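PDB 4Z0C: toll-like receptor 13 from Mus musculus, which binds bacterial 23S ribosomal RNA as an innate immune receptor and signals through MYD88 and TRAF6 to activate NF-kappa-B and cytokine secretion. Local coordinates for residues 443-448 and 467-472; 473-478 and 497-502; 490-495 and 519-524. One frame throughout, in Å; residues are numbered along the deposited sequence.

Contact 1: residues 443-448 and 467-472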
loop_
_atom_site.group_PDB
_atom_site.type_symbol
_atom_site.label_atom_id
_atom_site.label_comp_id
_atom_site.label_asym_id
_atom_site.label_seq_id
_atom_site.Cartn_x
_atom_site.Cartn_y
_atom_site.Cartn_z
ATOM N N THR A 443 1.736 -23.700 12.625
ATOM C CA THR A 443 2.703 -23.682 11.522
ATOM C C THR A 443 4.148 -23.631 12.020
ATOM O O THR A 443 5.021 -24.239 11.417
ATOM C CB THR A 443 2.447 -22.534 10.516
ATOM O OG1 THR A 443 1.228 -22.777 9.811
ATOM C CG2 THR A 443 3.586 -22.430 9.495
ATOM N N PHE A 444 4.381 -22.931 13.136
ATOM C CA PHE A 444 5.733 -22.755 13.681
ATOM C C PHE A 444 5.924 -23.488 15.012
ATOM O O PHE A 444 6.873 -23.210 15.729
ATOM C CB PHE A 444 6.069 -21.264 13.864
ATOM C CG PHE A 444 5.662 -20.405 12.707
ATOM C CD1 PHE A 444 6.419 -20.372 11.551
ATOM C CD2 PHE A 444 4.506 -19.641 12.770
ATOM C CE1 PHE A 444 6.037 -19.594 10.469
ATOM C CE2 PHE A 444 4.120 -18.848 11.699
ATOM C CZ PHE A 444 4.894 -18.828 10.541
ATOM N N ARG A 445 5.009 -24.394 15.348
ATOM C CA ARG A 445 5.093 -25.168 16.595
ATOM C C ARG A 445 6.460 -25.785 16.917
ATOM O O ARG A 445 6.894 -25.719 18.068
ATOM C CB ARG A 445 4.020 -26.268 16.644
ATOM C CG ARG A 445 2.865 -25.982 17.569
ATOM C CD ARG A 445 2.703 -27.086 18.612
ATOM N NE ARG A 445 3.656 -26.957 19.716
ATOM C CZ ARG A 445 3.419 -26.293 20.848
ATOM N NH1 ARG A 445 2.251 -25.692 21.036
ATOM N NH2 ARG A 445 4.354 -26.229 21.794
ATOM N N PRO A 446 7.134 -26.404 15.920
ATOM C CA PRO A 446 8.434 -27.019 16.219
ATOM C C PRO A 446 9.553 -26.040 16.536
ATOM O O PRO A 446 10.529 -26.455 17.141
ATOM C CB PRO A 446 8.779 -27.764 14.923
ATOM C CG PRO A 446 7.479 -27.947 14.225
ATOM C CD PRO A 446 6.681 -26.741 14.559
ATOM N N LEU A 447 9.427 -24.782 16.125
ATOM C CA LEU A 447 10.526 -23.827 16.230
ATOM C C LEU A 447 10.697 -23.239 17.629
ATOM O O LEU A 447 10.591 -22.018 17.829
ATOM C CB LEU A 447 10.348 -22.730 15.183
ATOM C CG LEU A 447 10.141 -23.310 13.780
ATOM C CD1 LEU A 447 10.015 -22.215 12.728
ATOM C CD2 LEU A 447 11.286 -24.258 13.438
ATOM N N LYS A 448 11.011 -24.119 18.579
ATOM C CA LYS A 448 11.075 -23.793 20.007
ATOM C C LYS A 448 12.076 -22.707 20.357
ATOM O O LYS A 448 11.938 -22.043 21.380
ATOM C CB LYS A 448 11.425 -25.043 20.830
ATOM C CG LYS A 448 10.255 -25.965 21.193
ATOM C CD LYS A 448 8.949 -25.530 20.550
ATOM C CE LYS A 448 7.765 -26.300 21.106
ATOM N NZ LYS A 448 8.011 -27.754 21.164
ATOM N N SER A 467 -1.799 -19.514 15.557
ATOM C CA SER A 467 -0.848 -19.472 14.446
ATOM C C SER A 467 0.586 -19.482 14.962
ATOM O O SER A 467 1.470 -20.062 14.346
ATOM C CB SER A 467 -1.052 -18.206 13.615
ATOM O OG SER A 467 -2.081 -18.373 12.666
ATOM N N PHE A 468 0.790 -18.841 16.110
ATOM C CA PHE A 468 2.108 -18.639 16.682
ATOM C C PHE A 468 2.354 -19.444 17.957
ATOM O O PHE A 468 3.219 -19.082 18.757
ATOM C CB PHE A 468 2.332 -17.150 16.977
ATOM C CG PHE A 468 2.124 -16.254 15.791
ATOM C CD1 PHE A 468 3.039 -16.232 14.754
ATOM C CD2 PHE A 468 1.005 -15.439 15.713
ATOM C CE1 PHE A 468 2.859 -15.406 13.672
ATOM C CE2 PHE A 468 0.803 -14.614 14.626
ATOM C CZ PHE A 468 1.730 -14.592 13.602
ATOM N N SER A 469 1.605 -20.521 18.168
ATOM C CA SER A 469 1.898 -21.388 19.315
ATOM C C SER A 469 3.292 -22.057 19.185
ATOM O O SER A 469 3.801 -22.286 18.079
ATOM C CB SER A 469 0.803 -22.440 19.511
ATOM O OG SER A 469 0.896 -23.462 18.544
ATOM N N GLY A 470 3.922 -22.328 20.321
ATOM C CA GLY A 470 5.235 -22.935 20.327
ATOM C C GLY A 470 6.383 -21.941 20.213
ATOM O O GLY A 470 7.544 -22.296 20.409
ATOM N N LEU A 471 6.068 -20.693 19.890
ATOM C CA LEU A 471 7.101 -19.683 19.720
ATOM C C LEU A 471 7.375 -18.979 21.047
ATOM O O LEU A 471 7.352 -17.755 21.138
ATOM C CB LEU A 471 6.708 -18.684 18.639
ATOM C CG LEU A 471 6.651 -19.300 17.243
ATOM C CD1 LEU A 471 6.226 -18.289 16.187
ATOM C CD2 LEU A 471 7.997 -19.931 16.874
ATOM N N THR A 472 7.657 -19.784 22.064
ATOM C CA THR A 472 7.845 -19.318 23.431
ATOM C C THR A 472 8.997 -18.324 23.590
ATOM O O THR A 472 8.913 -17.388 24.390
ATOM C CB THR A 472 8.076 -20.520 24.368
ATOM O OG1 THR A 472 6.931 -21.384 24.323
ATOM C CG2 THR A 472 8.348 -20.065 25.805
HETATM O O HOH W 1 2.607 -22.123 15.483
#
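Phe444 and Phe468 occupy equivalent positions in two successive leucine-rich repeats, LRR 17 and LRR 18 of the receptor's extracellular part, and their rings run alongside each other in the same direction. The geometry along Phe444 defines the packing. Its CG stands anti to the carbonyl carbon (chi1 -44°), which directs the ring inward. CB meets both methyls of Leu471, CD1 and CD2, each at 3.8 Å. CG follows at 4.1 Å from the same Leu471 CD1. Farther out, Phe444 CD2 turns the ring edge to Ser467 O, 3.4 Å away and near the ring plane. Phe444 CE2 finally reaches Phe468 CE1 at 4.2 Å, the ring-to-ring touch. Thr443 CG2 sits 3.8 Å above the centre of one face of the Phe444 ring.

No direct hydrogen bond joins the segments; water 1 substitutes for one. It accepts from Phe444 N and donates to Ser469 O and to Ser467 O, the last at 2.6 Å, so three backbone polar atoms are gripped by one molecule. Beside it, the CA-H of Arg445 is directed at Ser469 O (CA to O 3.5 Å, angle at H 147°). Gly470, with phi at 86° in the type II turn 468-471, lies so close to the other backbone that a CB there would collide with Arg445 O. Separately, the Arg445 chain, bent at chi2 and chi3, lays one guanidinium face over Gly470 CA, offset toward the rim, with NH2 at 3.7 Å.

Phenylalanines set in a row, one from each successive repeat, form the phenylalanine spine known from Toll-like receptor solenoids. Here both rings also touch Leu439 of strand 438-439 and Leu453 of strand 452-454, while Leu471 packs on Leu450 and Leu495 in the neighbouring loops.

Contact 2: residues 473-478 and 497-502. With nucleotides of chain C.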
loop_
_atom_site.group_PDB
_atom_site.type_symbol
_atom_site.label_atom_id
_atom_site.label_comp_id
_atom_site.label_asym_id
_atom_site.label_seq_id
_atom_site.Cartn_x
_atom_site.Cartn_y
_atom_site.Cartn_z
ATOM N N ASN A 473 10.041 -18.509 22.792
ATOM C CA ASN A 473 11.217 -17.649 22.827
ATOM C C ASN A 473 11.262 -16.554 21.773
ATOM O O ASN A 473 12.314 -15.946 21.558
ATOM C CB ASN A 473 12.505 -18.476 22.763
ATOM C CG ASN A 473 12.731 -19.285 24.021
ATOM O OD1 ASN A 473 12.877 -18.731 25.114
ATOM N ND2 ASN A 473 12.760 -20.601 23.878
ATOM N N LEU A 474 10.156 -16.335 21.070
ATOM C CA LEU A 474 10.178 -15.329 20.018
ATOM C C LEU A 474 10.362 -13.949 20.636
ATOM O O LEU A 474 9.661 -13.575 21.592
ATOM C CB LEU A 474 8.933 -15.376 19.136
ATOM C CG LEU A 474 9.188 -14.695 17.788
ATOM C CD1 LEU A 474 10.136 -15.538 16.935
ATOM C CD2 LEU A 474 7.887 -14.434 17.058
ATOM N N ARG A 475 11.312 -13.200 20.085
ATOM C CA ARG A 475 11.640 -11.887 20.606
ATOM C C ARG A 475 11.151 -10.816 19.645
ATOM O O ARG A 475 10.764 -9.710 20.053
ATOM C CB ARG A 475 13.151 -11.775 20.829
ATOM C CG ARG A 475 13.673 -12.762 21.864
ATOM C CD ARG A 475 13.054 -12.467 23.231
ATOM N NE ARG A 475 13.568 -13.329 24.295
ATOM C CZ ARG A 475 13.226 -13.221 25.578
ATOM N NH1 ARG A 475 12.361 -12.289 25.964
ATOM N NH2 ARG A 475 13.742 -14.050 26.475
ATOM N N SER A 476 11.160 -11.146 18.362
ATOM C CA SER A 476 10.797 -10.168 17.359
ATOM C C SER A 476 9.814 -10.749 16.310
ATOM O O SER A 476 9.995 -11.849 15.799
ATOM C CB SER A 476 12.066 -9.638 16.696
ATOM O OG SER A 476 11.755 -8.619 15.765
ATOM N N LEU A 477 8.744 -10.020 16.018
ATOM C CA LEU A 477 7.772 -10.489 15.032
ATOM C C LEU A 477 7.434 -9.359 14.074
ATOM O O LEU A 477 6.874 -8.335 14.482
ATOM C CB LEU A 477 6.510 -11.026 15.724
ATOM C CG LEU A 477 5.305 -11.496 14.896
ATOM C CD1 LEU A 477 5.600 -12.633 13.879
ATOM C CD2 LEU A 477 4.189 -11.922 15.844
ATOM N N ASP A 478 7.784 -9.555 12.807
ATOM C CA ASP A 478 7.563 -8.559 11.770
ATOM C C ASP A 478 6.379 -8.964 10.875
ATOM O O ASP A 478 6.463 -9.942 10.121
ATOM C CB ASP A 478 8.819 -8.407 10.920
ATOM C CG ASP A 478 8.701 -7.287 9.888
ATOM O OD1 ASP A 478 7.577 -6.799 9.659
ATOM O OD2 ASP A 478 9.729 -6.900 9.286
ATOM N N LYS A 497 7.046 -13.714 25.741
ATOM C CA LYS A 497 8.399 -13.209 25.806
ATOM C C LYS A 497 8.706 -12.264 24.650
ATOM O O LYS A 497 9.838 -11.785 24.518
ATOM C CB LYS A 497 9.387 -14.369 25.814
ATOM C CG LYS A 497 9.523 -15.082 27.152
ATOM C CD LYS A 497 10.546 -16.222 27.051
ATOM C CE LYS A 497 10.765 -16.918 28.390
ATOM N NZ LYS A 497 9.621 -17.821 28.756
ATOM N N LEU A 498 7.713 -12.022 23.798
ATOM C CA LEU A 498 7.888 -11.125 22.646
ATOM C C LEU A 498 8.277 -9.697 23.054
ATOM O O LEU A 498 7.651 -9.104 23.951
ATOM C CB LEU A 498 6.619 -11.080 21.796
ATOM C CG LEU A 498 6.835 -10.475 20.407
ATOM C CD1 LEU A 498 7.661 -11.413 19.523
ATOM C CD2 LEU A 498 5.526 -10.134 19.736
ATOM N N LEU A 499 9.305 -9.149 22.404
ATOM C CA LEU A 499 9.798 -7.800 22.727
ATOM C C LEU A 499 9.361 -6.757 21.714
ATOM O O LEU A 499 9.111 -5.606 22.062
ATOM C CB LEU A 499 11.322 -7.782 22.802
ATOM C CG LEU A 499 11.914 -8.583 23.959
ATOM C CD1 LEU A 499 13.444 -8.469 23.988
ATOM C CD2 LEU A 499 11.297 -8.142 25.271
ATOM N N ILE A 500 9.309 -7.165 20.454
ATOM C CA ILE A 500 9.064 -6.254 19.347
ATOM C C ILE A 500 7.978 -6.832 18.468
ATOM O O ILE A 500 8.070 -7.981 18.041
ATOM C CB ILE A 500 10.323 -6.085 18.477
ATOM C CG1 ILE A 500 11.483 -5.526 19.301
ATOM C CG2 ILE A 500 10.034 -5.185 17.300
ATOM C CD1 ILE A 500 12.827 -5.552 18.546
ATOM N N LEU A 501 6.940 -6.047 18.219
ATOM C CA LEU A 501 5.862 -6.443 17.325
ATOM C C LEU A 501 5.590 -5.336 16.311
ATOM O O LEU A 501 5.253 -4.217 16.675
ATOM C CB LEU A 501 4.603 -6.792 18.112
ATOM C CG LEU A 501 3.341 -7.091 17.295
ATOM C CD1 LEU A 501 3.523 -8.327 16.422
ATOM C CD2 LEU A 501 2.117 -7.258 18.217
ATOM N N LYS A 502 5.742 -5.665 15.034
ATOM C CA LYS A 502 5.630 -4.686 13.960
ATOM C C LYS A 502 4.417 -4.953 13.065
ATOM O O LYS A 502 4.383 -5.932 12.333
ATOM C CB LYS A 502 6.895 -4.719 13.128
ATOM C CG LYS A 502 8.172 -4.456 13.946
ATOM C CD LYS A 502 9.377 -4.458 13.058
ATOM C CE LYS A 502 10.620 -4.105 13.844
ATOM N NZ LYS A 502 11.821 -4.025 12.963
ATOM P P G C 3 9.396 2.847 2.105
ATOM O OP1 G C 3 8.297 2.345 1.271
ATOM O OP2 G C 3 9.462 4.305 2.365
ATOM O "O5'" G C 3 9.321 2.051 3.484
ATOM C "C5'" G C 3 8.642 2.672 4.581
ATOM C "C4'" G C 3 9.245 2.348 5.929
ATOM O "O4'" G C 3 8.978 0.965 6.264
ATOM C "C3'" G C 3 10.760 2.532 6.057
ATOM O "O3'" G C 3 11.073 2.864 7.408
ATOM C "C2'" G C 3 11.276 1.124 5.798
ATOM O "O2'" G C 3 12.534 0.881 6.374
ATOM C "C1'" G C 3 10.193 0.279 6.472
ATOM N N9 G C 3 10.014 -1.067 5.944
ATOM C C8 G C 3 9.721 -1.422 4.652
ATOM N N7 G C 3 9.581 -2.709 4.509
ATOM C C5 G C 3 9.777 -3.232 5.781
ATOM C C6 G C 3 9.748 -4.573 6.250
ATOM O O6 G C 3 9.558 -5.618 5.631
ATOM N N1 G C 3 9.992 -4.648 7.609
ATOM C C2 G C 3 10.247 -3.570 8.420
ATOM N N2 G C 3 10.465 -3.867 9.707
ATOM N N3 G C 3 10.283 -2.317 8.001
ATOM C C4 G C 3 10.039 -2.224 6.681
HETATM O O HOH W 2 7.867 -15.040 22.880
#
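Leu477 and Leu501 both hold CG anti to the backbone N (chi1 176° and 174°), so they run alongside each other into the core of the leucine-rich-repeat solenoid. Asp478 uses the same anti setting (chi1 -175°) on the other face of the strands, sending its carboxylate toward the RNA. These are the LxxLxL strands of LRR 19 and LRR 20, two parallel neighbours 476-478 and 500-502 whose axes approach to 4.9 Å.

The ladder is evident from its bonds. Arg475 O accepts twice, from Ile500 N nearly along the C=O axis and from Leu499 N at 2.8 Å, a donor above the carbonyl plane. Leu477 N then donates to Ile500 O, and Lys502 N returns to Leu477 O at 3.0 Å. On the face that carries Leu477 and Leu501, Leu477 CD2 meets Leu501 CD1 at 3.7 Å, and Leu498 CD1 touches both Leu474 CD2 and Leu477 CB. At the loop end, Lys497 CB lies over one face of the Arg475 guanidinium, whose NH1 makes only a weak bond to Lys497 O.

The extended Lys502 chain packs alongside the base of G3 of chain C, its CD 3.6 Å from G3 N2. Met480 N holds Asp478 OD1, leaving OD2 directed at that base. A single oxygen, Asp478 OD2, takes both Watson-Crick-edge donors of the guanine: N1 at 2.8 Å and N2 at 3.1 Å.

Contact 3: residues 490-495 and 519-524; sequences HLFSGL and PPFIKL
The rings of Phe492 and Phe521 extend in a common direction, flank to flank, in adjacent turns of the solenoid, consistent with a continuation of the phenylalanine spine of the leucine-rich repeats; residues 490-494 belong to LRR 19. Each has its CG anti to the carbonyl carbon (chi1 -62° and -49°) on a similar backbone conformation, consistent with the shared direction. They meet where Phe492 CE2 comes to 4.1 Å from Phe521 CE1.

Each ring also has a flanking residue from its own segment over one face. Leu491 CG stands 3.8 Å above the centre of the Phe492 ring, whereas Pro520 CG lies over the Phe521 ring, displaced toward its rim. The same proline contributes across the contact through its backbone: Pro520 O lies in the plane of the Phe492 ring, at its edge, 3.2 Å from CD2. An aromatic edge carries slight positive charge, so this approach is consistent with a weak polar attraction.

A second set of contacts runs through the leucines. Leu524 CD2 reaches the other segment, 3.7 Å from Leu495 CB and 3.4 Å from Leu495 O. That methyl also touches Phe492 CB at 3.9 Å. Lys523 CB faces residues 490-495, 4.1 Å from Phe492 O, after which bends at chi2, chi3 and chi4 carry the amine elsewhere. No hydrogen bond crosses the contact; apolar packing carries it.

Both segments are built from overlapping type I turns in the loops flanking strand 500-502. Phe492, Phe521 and Leu524 all pack on Leu501 of that strand, and Phe546 meets the Phe521 ring edge-to-face.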
loop_
_atom_site.group_PDB
_atom_site.type_symbol
_atom_site.label_atom_id
_atom_site.label_comp_id
_atom_site.label_asym_id
_atom_site.label_seq_id
_atom_site.Cartn_x
_atom_site.Cartn_y
_atom_site.Cartn_z
ATOM N N HIS A 490 -7.085 -15.452 20.552
ATOM C CA HIS A 490 -5.879 -16.189 20.900
ATOM C C HIS A 490 -4.845 -16.093 19.789
ATOM O O HIS A 490 -4.106 -17.047 19.529
ATOM C CB HIS A 490 -6.196 -17.668 21.149
ATOM C CG HIS A 490 -7.047 -17.912 22.354
ATOM N ND1 HIS A 490 -7.008 -17.105 23.471
ATOM C CD2 HIS A 490 -7.949 -18.887 22.625
ATOM C CE1 HIS A 490 -7.858 -17.563 24.373
ATOM N NE2 HIS A 490 -8.441 -18.643 23.885
ATOM N N LEU A 491 -4.809 -14.947 19.122
ATOM C CA LEU A 491 -3.870 -14.745 18.033
ATOM C C LEU A 491 -2.428 -14.766 18.548
ATOM O O LEU A 491 -1.577 -15.480 18.026
ATOM C CB LEU A 491 -4.167 -13.419 17.330
ATOM C CG LEU A 491 -3.182 -12.993 16.240
ATOM C CD1 LEU A 491 -2.997 -14.105 15.226
ATOM C CD2 LEU A 491 -3.646 -11.697 15.573
ATOM N N PHE A 492 -2.179 -13.972 19.581
ATOM C CA PHE A 492 -0.846 -13.769 20.135
ATOM C C PHE A 492 -0.608 -14.592 21.395
ATOM O O PHE A 492 0.104 -14.153 22.296
ATOM C CB PHE A 492 -0.624 -12.288 20.411
ATOM C CG PHE A 492 -0.678 -11.435 19.177
ATOM C CD1 PHE A 492 0.114 -11.725 18.078
ATOM C CD2 PHE A 492 -1.550 -10.361 19.100
ATOM C CE1 PHE A 492 0.058 -10.937 16.930
ATOM C CE2 PHE A 492 -1.629 -9.578 17.946
ATOM C CZ PHE A 492 -0.818 -9.844 16.874
ATOM N N SER A 493 -1.159 -15.804 21.425
ATOM C CA SER A 493 -1.147 -16.640 22.628
ATOM C C SER A 493 0.232 -17.022 23.194
ATOM O O SER A 493 0.587 -16.610 24.303
ATOM C CB SER A 493 -1.938 -17.925 22.353
ATOM O OG SER A 493 -3.253 -17.836 22.876
ATOM N N GLY A 494 1.006 -17.806 22.455
ATOM C CA GLY A 494 2.300 -18.266 22.943
ATOM C C GLY A 494 3.436 -17.251 23.021
ATOM O O GLY A 494 4.603 -17.634 23.177
ATOM N N LEU A 495 3.111 -15.965 22.928
ATOM C CA LEU A 495 4.156 -14.969 22.762
ATOM C C LEU A 495 4.475 -14.128 23.998
ATOM O O LEU A 495 4.652 -12.921 23.896
ATOM C CB LEU A 495 3.781 -14.060 21.587
ATOM C CG LEU A 495 3.580 -14.804 20.266
ATOM C CD1 LEU A 495 3.206 -13.865 19.129
ATOM C CD2 LEU A 495 4.825 -15.581 19.919
ATOM N N PRO A 519 -8.928 -7.522 24.083
ATOM C CA PRO A 519 -7.839 -6.620 23.705
ATOM C C PRO A 519 -6.763 -7.491 23.101
ATOM O O PRO A 519 -6.403 -8.508 23.698
ATOM C CB PRO A 519 -7.358 -6.064 25.039
ATOM C CG PRO A 519 -8.468 -6.291 25.984
ATOM C CD PRO A 519 -9.152 -7.542 25.533
ATOM N N PRO A 520 -6.280 -7.118 21.914
ATOM C CA PRO A 520 -5.390 -7.969 21.113
ATOM C C PRO A 520 -3.980 -8.161 21.679
ATOM O O PRO A 520 -3.368 -9.198 21.443
ATOM C CB PRO A 520 -5.332 -7.235 19.777
ATOM C CG PRO A 520 -5.666 -5.812 20.102
ATOM C CD PRO A 520 -6.622 -5.853 21.240
ATOM N N PHE A 521 -3.496 -7.204 22.459
ATOM C CA PHE A 521 -2.128 -7.248 22.974
ATOM C C PHE A 521 -2.091 -7.669 24.438
ATOM O O PHE A 521 -1.085 -7.509 25.126
ATOM C CB PHE A 521 -1.473 -5.884 22.779
ATOM C CG PHE A 521 -1.643 -5.344 21.392
ATOM C CD1 PHE A 521 -1.193 -6.072 20.294
ATOM C CD2 PHE A 521 -2.292 -4.140 21.175
ATOM C CE1 PHE A 521 -1.354 -5.584 19.003
ATOM C CE2 PHE A 521 -2.465 -3.647 19.887
ATOM C CZ PHE A 521 -1.985 -4.359 18.803
ATOM N N ILE A 522 -3.205 -8.207 24.914
ATOM C CA ILE A 522 -3.359 -8.498 26.335
ATOM C C ILE A 522 -2.354 -9.529 26.890
ATOM O O ILE A 522 -1.976 -9.461 28.056
ATOM C CB ILE A 522 -4.829 -8.910 26.656
ATOM C CG1 ILE A 522 -5.097 -8.842 28.156
ATOM C CG2 ILE A 522 -5.143 -10.290 26.112
ATOM C CD1 ILE A 522 -4.838 -7.494 28.726
ATOM N N LYS A 523 -1.880 -10.444 26.055
ATOM C CA LYS A 523 -0.939 -11.460 26.535
ATOM C C LYS A 523 0.542 -11.103 26.326
ATOM O O LYS A 523 1.431 -11.804 26.809
ATOM C CB LYS A 523 -1.248 -12.833 25.926
ATOM C CG LYS A 523 -1.947 -13.828 26.870
ATOM C CD LYS A 523 -3.095 -13.202 27.673
ATOM C CE LYS A 523 -2.697 -12.854 29.113
ATOM N NZ LYS A 523 -2.422 -14.055 29.950
ATOM N N LEU A 524 0.805 -10.010 25.620
ATOM C CA LEU A 524 2.173 -9.629 25.320
ATOM C C LEU A 524 2.812 -8.865 26.484
ATOM O O LEU A 524 3.057 -7.661 26.395
ATOM C CB LEU A 524 2.207 -8.801 24.044
ATOM C CG LEU A 524 1.616 -9.509 22.830
ATOM C CD1 LEU A 524 1.628 -8.577 21.625
ATOM C CD2 LEU A 524 2.340 -10.818 22.526
#

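Overall arrangement
The three contacts are adjacent pieces of one solenoid, their centres 11 to 14 Å apart. Contact 2 supplies the strand layer; contacts 1 and 3 supply the loop packing behind it. Contact 1 joins contact 2 through a probable hydrogen bond from Asn473 ND2 to Lys448 O (3.0 Å). Contacts 1 and 3 touch directly: Leu471 O lies 3.5 Å from Leu495 CD2, and Phe468 CD2 lies 3.5 Å from Leu491 O. Contacts 2 and 3 alternate along the chain, and Leu501 CD2 touches Leu524 CD1 at 3.7 Å. Contact 2 alone grips the RNA; the nearest atoms of contacts 1 and 3 lie about 14 and 15 Å from it.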